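Long-range contacts in sugar kinase (Agrobacterium tumefaciens, PDB 2RBC), which probably phosphorylates a sugar or a related substrate with ATP, as a member of the pfkB (ribokinase) family of carbohydrate kinases: residues H31-A37 and F158-D164; P184-D190 and A204-S210; S71-V76 and D276-T281. All blocks are in the same frame, centred on the assembly; numbering follows the deposited sequence.

Interaction 1: H31-A37 and F158-D164; sequences HVLCVGA and FDAVLVD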
loop_
_atom_site.group_PDB
_atom_site.type_symbol
_atom_site.label_atom_id
_atom_site.label_comp_id
_atom_site.label_asym_id
_atom_site.label_seq_id
_atom_site.Cartn_x
_atom_site.Cartn_y
_atom_site.Cartn_z
ATOM N N HIS A 31 27.385 18.059 8.233
ATOM C CA HIS A 31 26.940 17.150 7.228
ATOM C C HIS A 31 27.082 15.708 7.710
ATOM O O HIS A 31 28.175 15.257 8.024
ATOM C CB HIS A 31 27.755 17.364 5.965
ATOM C CG HIS A 31 27.115 16.789 4.747
ATOM N ND1 HIS A 31 27.614 16.998 3.481
ATOM C CD2 HIS A 31 25.991 16.041 4.593
ATOM C CE1 HIS A 31 26.837 16.372 2.605
ATOM N NE2 HIS A 31 25.856 15.773 3.258
ATOM N N VAL A 32 25.950 15.006 7.792
ATOM C CA VAL A 32 25.878 13.620 8.261
ATOM C C VAL A 32 25.443 12.720 7.081
ATOM O O VAL A 32 24.442 13.010 6.438
ATOM C CB VAL A 32 24.866 13.472 9.406
ATOM C CG1 VAL A 32 24.822 12.044 9.880
ATOM C CG2 VAL A 32 25.182 14.424 10.582
ATOM N N LEU A 33 26.222 11.680 6.803
ATOM C CA LEU A 33 25.859 10.572 5.936
ATOM C C LEU A 33 25.060 9.538 6.685
ATOM O O LEU A 33 25.535 8.960 7.655
ATOM C CB LEU A 33 27.085 9.860 5.381
ATOM C CG LEU A 33 26.854 8.666 4.425
ATOM C CD1 LEU A 33 26.021 9.049 3.126
ATOM C CD2 LEU A 33 28.179 8.023 4.044
ATOM N N CYS A 34 23.863 9.275 6.196
ATOM C CA CYS A 34 23.025 8.176 6.719
ATOM C C CYS A 34 23.017 7.070 5.693
ATOM O O CYS A 34 22.951 7.323 4.508
ATOM C CB CYS A 34 21.618 8.672 6.996
ATOM S SG CYS A 34 21.626 10.021 8.184
ATOM N N VAL A 35 23.107 5.826 6.150
ATOM C CA VAL A 35 23.137 4.670 5.264
ATOM C C VAL A 35 22.117 3.625 5.698
ATOM O O VAL A 35 22.090 3.234 6.873
ATOM C CB VAL A 35 24.503 3.992 5.290
ATOM C CG1 VAL A 35 24.537 2.794 4.335
ATOM C CG2 VAL A 35 25.630 5.029 4.984
ATOM N N GLY A 36 21.278 3.206 4.751
ATOM C CA GLY A 36 20.354 2.094 4.954
ATOM C C GLY A 36 19.006 2.137 4.267
ATOM O O GLY A 36 18.899 2.401 3.092
ATOM N N ALA A 37 17.961 1.905 5.046
ATOM C CA ALA A 37 16.600 1.762 4.533
ATOM C C ALA A 37 15.942 3.002 3.936
ATOM O O ALA A 37 16.036 4.094 4.481
ATOM C CB ALA A 37 15.717 1.177 5.627
ATOM N N PHE A 158 32.070 14.123 4.899
ATOM C CA PHE A 158 31.072 14.157 5.952
ATOM C C PHE A 158 31.709 14.446 7.309
ATOM O O PHE A 158 32.897 14.247 7.507
ATOM C CB PHE A 158 30.322 12.834 5.960
ATOM C CG PHE A 158 29.615 12.574 4.687
ATOM C CD1 PHE A 158 28.473 13.309 4.347
ATOM C CD2 PHE A 158 30.098 11.641 3.797
ATOM C CE1 PHE A 158 27.837 13.083 3.127
ATOM C CE2 PHE A 158 29.471 11.425 2.598
ATOM C CZ PHE A 158 28.339 12.133 2.267
ATOM N N ASP A 159 30.904 14.953 8.230
ATOM C CA ASP A 159 31.357 15.260 9.585
ATOM C C ASP A 159 31.081 14.075 10.505
ATOM O O ASP A 159 31.746 13.923 11.516
ATOM C CB ASP A 159 30.661 16.517 10.082
ATOM C CG ASP A 159 31.067 17.744 9.289
ATOM O OD1 ASP A 159 32.273 18.016 9.268
ATOM O OD2 ASP A 159 30.227 18.443 8.712
ATOM N N ALA A 160 30.062 13.276 10.179
ATOM C CA ALA A 160 29.772 12.019 10.873
ATOM C C ALA A 160 29.029 11.117 9.928
ATOM O O ALA A 160 28.536 11.581 8.905
ATOM C CB ALA A 160 28.906 12.224 12.160
ATOM N N VAL A 161 28.956 9.821 10.271
ATOM C CA VAL A 161 28.156 8.856 9.520
ATOM C C VAL A 161 27.281 8.088 10.494
ATOM O O VAL A 161 27.638 7.888 11.665
ATOM C CB VAL A 161 29.002 7.872 8.674
ATOM C CG1 VAL A 161 29.946 8.623 7.767
ATOM C CG2 VAL A 161 29.746 6.862 9.526
ATOM N N LEU A 162 26.095 7.744 10.010
ATOM C CA LEU A 162 25.137 6.945 10.762
ATOM C C LEU A 162 24.667 5.808 9.882
ATOM O O LEU A 162 24.297 6.028 8.717
ATOM C CB LEU A 162 23.949 7.816 11.190
ATOM C CG LEU A 162 22.777 7.123 11.889
ATOM C CD1 LEU A 162 23.173 6.378 13.159
ATOM C CD2 LEU A 162 21.610 8.115 12.065
ATOM N N VAL A 163 24.698 4.572 10.390
ATOM C CA VAL A 163 24.299 3.430 9.565
ATOM C C VAL A 163 23.267 2.613 10.325
ATOM O O VAL A 163 23.358 2.503 11.539
ATOM C CB VAL A 163 25.494 2.502 9.130
ATOM C CG1 VAL A 163 26.682 3.341 8.422
ATOM C CG2 VAL A 163 25.991 1.628 10.299
ATOM N N ASP A 164 22.286 2.071 9.588
ATOM C CA ASP A 164 21.320 1.089 10.127
ATOM C C ASP A 164 21.710 -0.354 9.779
ATOM O O ASP A 164 22.755 -0.580 9.190
ATOM C CB ASP A 164 19.869 1.470 9.738
ATOM C CG ASP A 164 19.521 1.216 8.300
ATOM O OD1 ASP A 164 20.194 0.390 7.651
ATOM O OD2 ASP A 164 18.545 1.862 7.783
HETATM O O HOH W 1 21.253 5.338 8.984
#

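Interaction 2: P184-D190 and A204-S210; sequences PAILDGD and ATHIVFS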
loop_
_atom_site.group_PDB
_atom_site.type_symbol
_atom_site.label_atom_id
_atom_site.label_comp_id
_atom_site.label_asym_id
_atom_site.label_seq_id
_atom_site.Cartn_x
_atom_site.Cartn_y
_atom_site.Cartn_z
ATOM N N PRO A 184 32.928 10.548 13.913
ATOM C CA PRO A 184 31.958 9.698 14.585
ATOM C C PRO A 184 31.349 8.743 13.571
ATOM O O PRO A 184 30.953 9.168 12.485
ATOM C CB PRO A 184 30.900 10.687 15.087
ATOM C CG PRO A 184 31.582 11.991 15.157
ATOM C CD PRO A 184 32.573 11.973 14.016
ATOM N N ALA A 185 31.308 7.465 13.951
ATOM C CA ALA A 185 30.862 6.359 13.151
ATOM C C ALA A 185 29.786 5.656 13.969
ATOM O O ALA A 185 30.081 4.871 14.873
ATOM C CB ALA A 185 32.065 5.431 12.824
ATOM N N ILE A 186 28.532 6.000 13.712
ATOM C CA ILE A 186 27.426 5.675 14.622
ATOM C C ILE A 186 26.595 4.533 14.058
ATOM O O ILE A 186 26.195 4.544 12.890
ATOM C CB ILE A 186 26.578 6.941 14.931
ATOM C CG1 ILE A 186 27.502 8.058 15.499
ATOM C CG2 ILE A 186 25.488 6.629 15.939
ATOM C CD1 ILE A 186 27.081 9.412 15.218
ATOM N N LEU A 187 26.349 3.530 14.900
ATOM C CA LEU A 187 25.518 2.408 14.544
ATOM C C LEU A 187 24.185 2.533 15.241
ATOM O O LEU A 187 24.147 2.603 16.449
ATOM C CB LEU A 187 26.185 1.087 14.930
ATOM C CG LEU A 187 25.359 -0.197 14.703
ATOM C CD1 LEU A 187 25.007 -0.460 13.230
ATOM C CD2 LEU A 187 26.055 -1.426 15.316
ATOM N N ASP A 188 23.111 2.545 14.449
ATOM C CA ASP A 188 21.744 2.349 14.904
ATOM C C ASP A 188 21.602 0.844 15.026
ATOM O O ASP A 188 21.511 0.137 14.036
ATOM C CB ASP A 188 20.773 2.925 13.866
ATOM C CG ASP A 188 19.322 2.526 14.111
ATOM O OD1 ASP A 188 18.999 1.911 15.172
ATOM O OD2 ASP A 188 18.494 2.869 13.231
ATOM N N GLY A 189 21.678 0.354 16.251
ATOM C CA GLY A 189 21.688 -1.068 16.506
ATOM C C GLY A 189 20.276 -1.491 16.822
ATOM O O GLY A 189 19.894 -1.655 17.994
ATOM N N ASP A 190 19.488 -1.630 15.774
ATOM C CA ASP A 190 18.128 -2.128 15.899
ATOM C C ASP A 190 18.061 -3.623 15.575
ATOM O O ASP A 190 19.040 -4.245 15.253
ATOM C CB ASP A 190 17.209 -1.356 14.971
ATOM C CG ASP A 190 15.809 -1.190 15.515
ATOM O OD1 ASP A 190 15.337 -1.991 16.375
ATOM O OD2 ASP A 190 15.205 -0.178 15.115
ATOM N N ALA A 204 32.087 0.484 14.937
ATOM C CA ALA A 204 31.505 1.779 15.283
ATOM C C ALA A 204 32.278 2.461 16.409
ATOM O O ALA A 204 32.906 1.807 17.233
ATOM C CB ALA A 204 30.025 1.628 15.680
ATOM N N THR A 205 32.223 3.786 16.446
ATOM C CA THR A 205 32.707 4.546 17.599
ATOM C C THR A 205 31.573 4.767 18.633
ATOM O O THR A 205 31.836 5.008 19.791
ATOM C CB THR A 205 33.267 5.918 17.151
ATOM O OG1 THR A 205 32.226 6.655 16.506
ATOM C CG2 THR A 205 34.469 5.765 16.164
ATOM N N HIS A 206 30.321 4.706 18.175
ATOM C CA HIS A 206 29.127 4.959 18.983
ATOM C C HIS A 206 28.046 4.017 18.545
ATOM O O HIS A 206 27.831 3.882 17.357
ATOM C CB HIS A 206 28.565 6.362 18.743
ATOM C CG HIS A 206 29.459 7.480 19.169
ATOM N ND1 HIS A 206 30.555 7.885 18.425
ATOM C CD2 HIS A 206 29.348 8.344 20.202
ATOM C CE1 HIS A 206 31.096 8.932 19.026
ATOM N NE2 HIS A 206 30.381 9.228 20.109
ATOM N N ILE A 207 27.377 3.345 19.482
ATOM C CA ILE A 207 26.213 2.511 19.134
ATOM C C ILE A 207 25.013 2.897 19.985
ATOM O O ILE A 207 25.145 3.057 21.199
ATOM C CB ILE A 207 26.474 1.002 19.344
ATOM C CG1 ILE A 207 27.787 0.527 18.711
ATOM C CG2 ILE A 207 25.264 0.185 18.874
ATOM C CD1 ILE A 207 28.198 -0.916 19.110
ATOM N N VAL A 208 23.849 3.062 19.347
ATOM C CA VAL A 208 22.614 3.304 20.078
ATOM C C VAL A 208 21.751 2.127 19.743
ATOM O O VAL A 208 21.283 2.012 18.614
ATOM C CB VAL A 208 21.896 4.609 19.694
ATOM C CG1 VAL A 208 20.643 4.798 20.569
ATOM C CG2 VAL A 208 22.871 5.807 19.727
ATOM N N PHE A 209 21.616 1.219 20.710
ATOM C CA PHE A 209 20.765 0.040 20.563
ATOM C C PHE A 209 19.320 0.364 20.996
ATOM O O PHE A 209 19.102 1.139 21.930
ATOM C CB PHE A 209 21.239 -1.118 21.475
ATOM C CG PHE A 209 22.576 -1.702 21.116
ATOM C CD1 PHE A 209 22.701 -2.605 20.046
ATOM C CD2 PHE A 209 23.706 -1.435 21.910
ATOM C CE1 PHE A 209 23.937 -3.198 19.759
ATOM C CE2 PHE A 209 24.949 -2.000 21.633
ATOM C CZ PHE A 209 25.079 -2.882 20.552
ATOM N N SER A 210 18.340 -0.260 20.326
ATOM C CA SER A 210 16.967 -0.236 20.789
ATOM C C SER A 210 16.897 -1.282 21.878
ATOM O O SER A 210 17.717 -2.209 21.917
ATOM C CB SER A 210 16.014 -0.631 19.648
ATOM O OG SER A 210 16.331 -1.930 19.196
HETATM O O HOH W 2 18.315 1.289 17.625
#

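Interaction 3: S71-V76 and D276-T281; sequences SAAYAV and DIFHGT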
loop_
_atom_site.group_PDB
_atom_site.type_symbol
_atom_site.label_atom_id
_atom_site.label_comp_id
_atom_site.label_asym_id
_atom_site.label_seq_id
_atom_site.Cartn_x
_atom_site.Cartn_y
_atom_site.Cartn_z
ATOM N N SER A 71 14.636 8.289 7.710
ATOM C CA SER A 71 14.029 9.099 8.740
ATOM C C SER A 71 15.101 9.803 9.608
ATOM O O SER A 71 14.913 10.927 10.053
ATOM C CB SER A 71 13.150 8.191 9.619
ATOM O OG SER A 71 11.984 7.747 8.915
ATOM N N ALA A 72 16.189 9.098 9.890
ATOM C CA ALA A 72 17.347 9.657 10.578
ATOM C C ALA A 72 17.890 10.817 9.746
ATOM O O ALA A 72 18.176 11.887 10.285
ATOM C CB ALA A 72 18.468 8.565 10.794
ATOM N N ALA A 73 18.029 10.608 8.438
ATOM C CA ALA A 73 18.446 11.673 7.544
ATOM C C ALA A 73 17.510 12.895 7.597
ATOM O O ALA A 73 17.961 14.016 7.625
ATOM C CB ALA A 73 18.638 11.158 6.080
ATOM N N TYR A 74 16.196 12.648 7.526
ATOM C CA TYR A 74 15.225 13.696 7.664
ATOM C C TYR A 74 15.394 14.458 8.983
ATOM O O TYR A 74 15.360 15.677 9.006
ATOM C CB TYR A 74 13.828 13.123 7.526
ATOM C CG TYR A 74 12.738 14.157 7.584
ATOM C CD1 TYR A 74 12.673 15.174 6.648
ATOM C CD2 TYR A 74 11.784 14.120 8.573
ATOM C CE1 TYR A 74 11.695 16.139 6.699
ATOM C CE2 TYR A 74 10.762 15.066 8.616
ATOM C CZ TYR A 74 10.736 16.083 7.686
ATOM O OH TYR A 74 9.721 17.024 7.723
ATOM N N ALA A 75 15.610 13.746 10.070
ATOM C CA ALA A 75 15.860 14.373 11.374
ATOM C C ALA A 75 17.114 15.245 11.373
ATOM O O ALA A 75 17.114 16.338 11.935
ATOM C CB ALA A 75 15.935 13.308 12.471
ATOM N N VAL A 76 18.188 14.780 10.738
ATOM C CA VAL A 76 19.388 15.604 10.611
ATOM C C VAL A 76 19.054 16.949 9.964
ATOM O O VAL A 76 19.466 17.995 10.466
ATOM C CB VAL A 76 20.533 14.882 9.829
ATOM C CG1 VAL A 76 21.673 15.902 9.487
ATOM C CG2 VAL A 76 21.074 13.707 10.660
ATOM N N ASP A 276 14.426 6.608 15.083
ATOM C CA ASP A 276 15.124 7.243 13.961
ATOM C C ASP A 276 15.365 8.740 14.153
ATOM O O ASP A 276 16.437 9.276 13.831
ATOM C CB ASP A 276 14.345 7.042 12.667
ATOM C CG ASP A 276 14.049 5.575 12.383
ATOM O OD1 ASP A 276 14.919 4.746 12.720
ATOM O OD2 ASP A 276 12.972 5.261 11.823
ATOM N N ILE A 277 14.364 9.427 14.666
ATOM C CA ILE A 277 14.546 10.835 14.964
ATOM C C ILE A 277 15.624 10.973 16.037
ATOM O O ILE A 277 16.458 11.886 15.966
ATOM C CB ILE A 277 13.207 11.510 15.369
ATOM C CG1 ILE A 277 12.397 11.959 14.139
ATOM C CG2 ILE A 277 13.459 12.750 16.269
ATOM C CD1 ILE A 277 12.257 10.957 12.936
ATOM N N PHE A 278 15.591 10.099 17.045
ATOM C CA PHE A 278 16.624 10.057 18.082
ATOM C C PHE A 278 18.004 9.899 17.460
ATOM O O PHE A 278 18.888 10.672 17.750
ATOM C CB PHE A 278 16.374 8.926 19.122
ATOM C CG PHE A 278 17.322 8.934 20.330
ATOM C CD1 PHE A 278 18.652 8.530 20.208
ATOM C CD2 PHE A 278 16.862 9.322 21.604
ATOM C CE1 PHE A 278 19.511 8.561 21.301
ATOM C CE2 PHE A 278 17.717 9.344 22.726
ATOM C CZ PHE A 278 19.036 8.971 22.575
ATOM N N HIS A 279 18.172 8.895 16.604
ATOM C CA HIS A 279 19.494 8.581 16.036
ATOM C C HIS A 279 20.071 9.686 15.163
ATOM O O HIS A 279 21.266 10.002 15.238
ATOM C CB HIS A 279 19.416 7.279 15.232
ATOM C CG HIS A 279 19.007 6.112 16.063
ATOM N ND1 HIS A 279 18.144 5.144 15.606
ATOM C CD2 HIS A 279 19.294 5.787 17.346
ATOM C CE1 HIS A 279 17.908 4.273 16.583
ATOM N NE2 HIS A 279 18.601 4.635 17.645
ATOM N N GLY A 280 19.228 10.263 14.327
ATOM C CA GLY A 280 19.647 11.339 13.454
ATOM C C GLY A 280 20.062 12.553 14.276
ATOM O O GLY A 280 21.059 13.176 13.963
ATOM N N THR A 281 19.287 12.902 15.307
ATOM C CA THR A 281 19.627 14.033 16.182
ATOM C C THR A 281 20.954 13.763 16.871
ATOM O O THR A 281 21.816 14.642 16.983
ATOM C CB THR A 281 18.487 14.265 17.243
ATOM O OG1 THR A 281 17.246 14.558 16.566
ATOM C CG2 THR A 281 18.817 15.422 18.164
HETATM O O HOH W 3 10.852 5.063 9.574
#

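Interaction 1: H31-A37 and F158-D164
Leu33 and Val161 lie at the middle of a pair of parallel strands, 31-35 and 160-163, whose axes approach to 4.6 Å at 20° in the central sheet of the alpha/beta fold of ribokinase-like kinases. Backbone bonds alternate along the pair: Leu33 N to Ala160 O, Leu162 N to Leu33 O, Val35 N to Leu162 O and Asp164 N to Val35 O. Leu33, Val35, Val161 and Val163 share one face, where helix 168-180 covers the two valines of the second strand; Val35 CB rests 3.9 Å from Val163 CG1, the two side chains side by side. Val32, Cys34, Ala160 and Leu162 face helices 68-78 and 274-287.

At the start of the pair, Phe158 turns its edge to the His31 ring in a T-shaped stack, planes at 73°, and brings CE1 to 3.3 Å from His31 NE2, toward the rim of the imidazole. With its CG anti to the carbonyl carbon, Phe158 also receives Leu33 CB over the centre of one ring face, 3.7 Å from the centroid, a CH-pi contact. Ser84 of strand 82-90 hydrogen-bonds His31 NE2. Asp159 clamps the His31 backbone: its OD2 accepts His31 N at 2.9 Å through the anti lone pair, while its own N donates to His31 O.

The other end closes on the buried Asp164 carboxylate. OD1 accepts from Arg166 N and lies 3.2 Å from Gly36 CA, and OD2 takes Ala37 N at 2.8 Å on its syn lone pair.

Interaction 2: P184-D190 and A204-S210
Thr205 OG1 is gripped by two groups, Ala185 N across the contact at 2.8 Å and His206 ND1 at 2.8 Å from its own segment, the latter bond lying in the plane of the imidazole. The hydroxyl reaches both because chi1 of 60° sets it between the backbone N and the carbonyl carbon, and it helps to fix the rotation of the His206 ring. Ala185 O in turn accepts Thr205 N at 2.9 Å and, more weakly, His206 N at 3.3 Å, so the two strands are pinned together where they begin.

Beyond this point the backbone bonds of a parallel pair take over: Leu187 N to His206 O, Val208 N to Leu187 O, Gly189 N to Val208 O and Ser210 N to Gly189 O. Ile186 crosses His206 at a slant, CG1 3.8 Å from His206 CB. On the other face Leu187 runs alongside Ile207, whose CG2 sits 3.4 Å above the centre of the Phe209 ring. Gly189 O lies at the edge of that ring, near its plane, and Gly189 itself centres an inverse gamma turn.

Near the C-terminal ends a water donates to Asp188 OD1 at 2.6 Å and to Val208 O. Ser210 OG donates to Asp190 OD1 at 3.0 Å, well above the carboxylate plane, and also N-caps helix 211-218 by way of Ala213 N.

The two strands and helix 194-200 between them form a beta-alpha-beta crossover unit. Strand 160-163 flanks it on one side and strand 238-242 on the other; Ile186, Asp188, His206 and Val208 touch helix 274-287, while Ala185 meets helix 168-180.

Interaction 3: S71-V76 and D276-T281
Ala72 and Gly280 mark the close crossing of helices 68-78 and 274-287, which pack together on one face of the central sheet; helix 274-287 begins within the pfkB signature, whose DTxAAGD-like motif ends at Asp276, the position of the catalytic base in relatives. The segment axes pass 7.2 Å apart at 53°, and the CA atoms of Ala72 and Gly280 are 4.0 Å from each other.

Such closeness lets backbone meet backbone. Ala72 CA points its hydrogen at Asp276 O at 3.4 Å, and Gly280 CA returns a similar CA-H...O contact to Ala72 O at 3.5 Å. One turn on, Ala75 CB presses on Ile277 CA at 3.8 Å, and Val76 CG2, anti to its carbonyl carbon, comes within 3.3 Å of Gly280 O. Ile277 O is occupied twice, by Thr281 N and Thr281 OG1 from opposite faces of its plane.

At the N-terminal side of the crossing Ser71 CB touches Asp276 CB at 3.5 Å. A water 3.0 Å from Ser71 OG donates to Asp276 OD2, while the hydroxyl's main hydrogen bond is to Gly67 O, outside the contact.

Between the helices the forces are thus van der Waals contact and weak CA-H...O attraction, made possible by alanine and glycine. The water bridge makes the Asp276 end polar; judged by the motif, that end probably faces the phosphoryl-transfer site.

Interactions 1 and 2 share the central sheet: strand 160-163 borders strand 185-189, so their four strands run 31-35, 160-163, 185-189, 206-210, with centres about 11 Å apart. Interaction 3 lies on one face of that sheet, its centre about 10 Å from interaction 1 and about 13 Å from interaction 2. Leu162 CD2 touches Ala72 CB, and His279 reaches Asp188 and Val208. Along the chain interaction 1 closes before interaction 2 opens; the segments of interactions 1 and 3 alternate, and both strands of interaction 2 fall between the two helices. Early and late parts of the sequence thereby meet in one alpha/beta core.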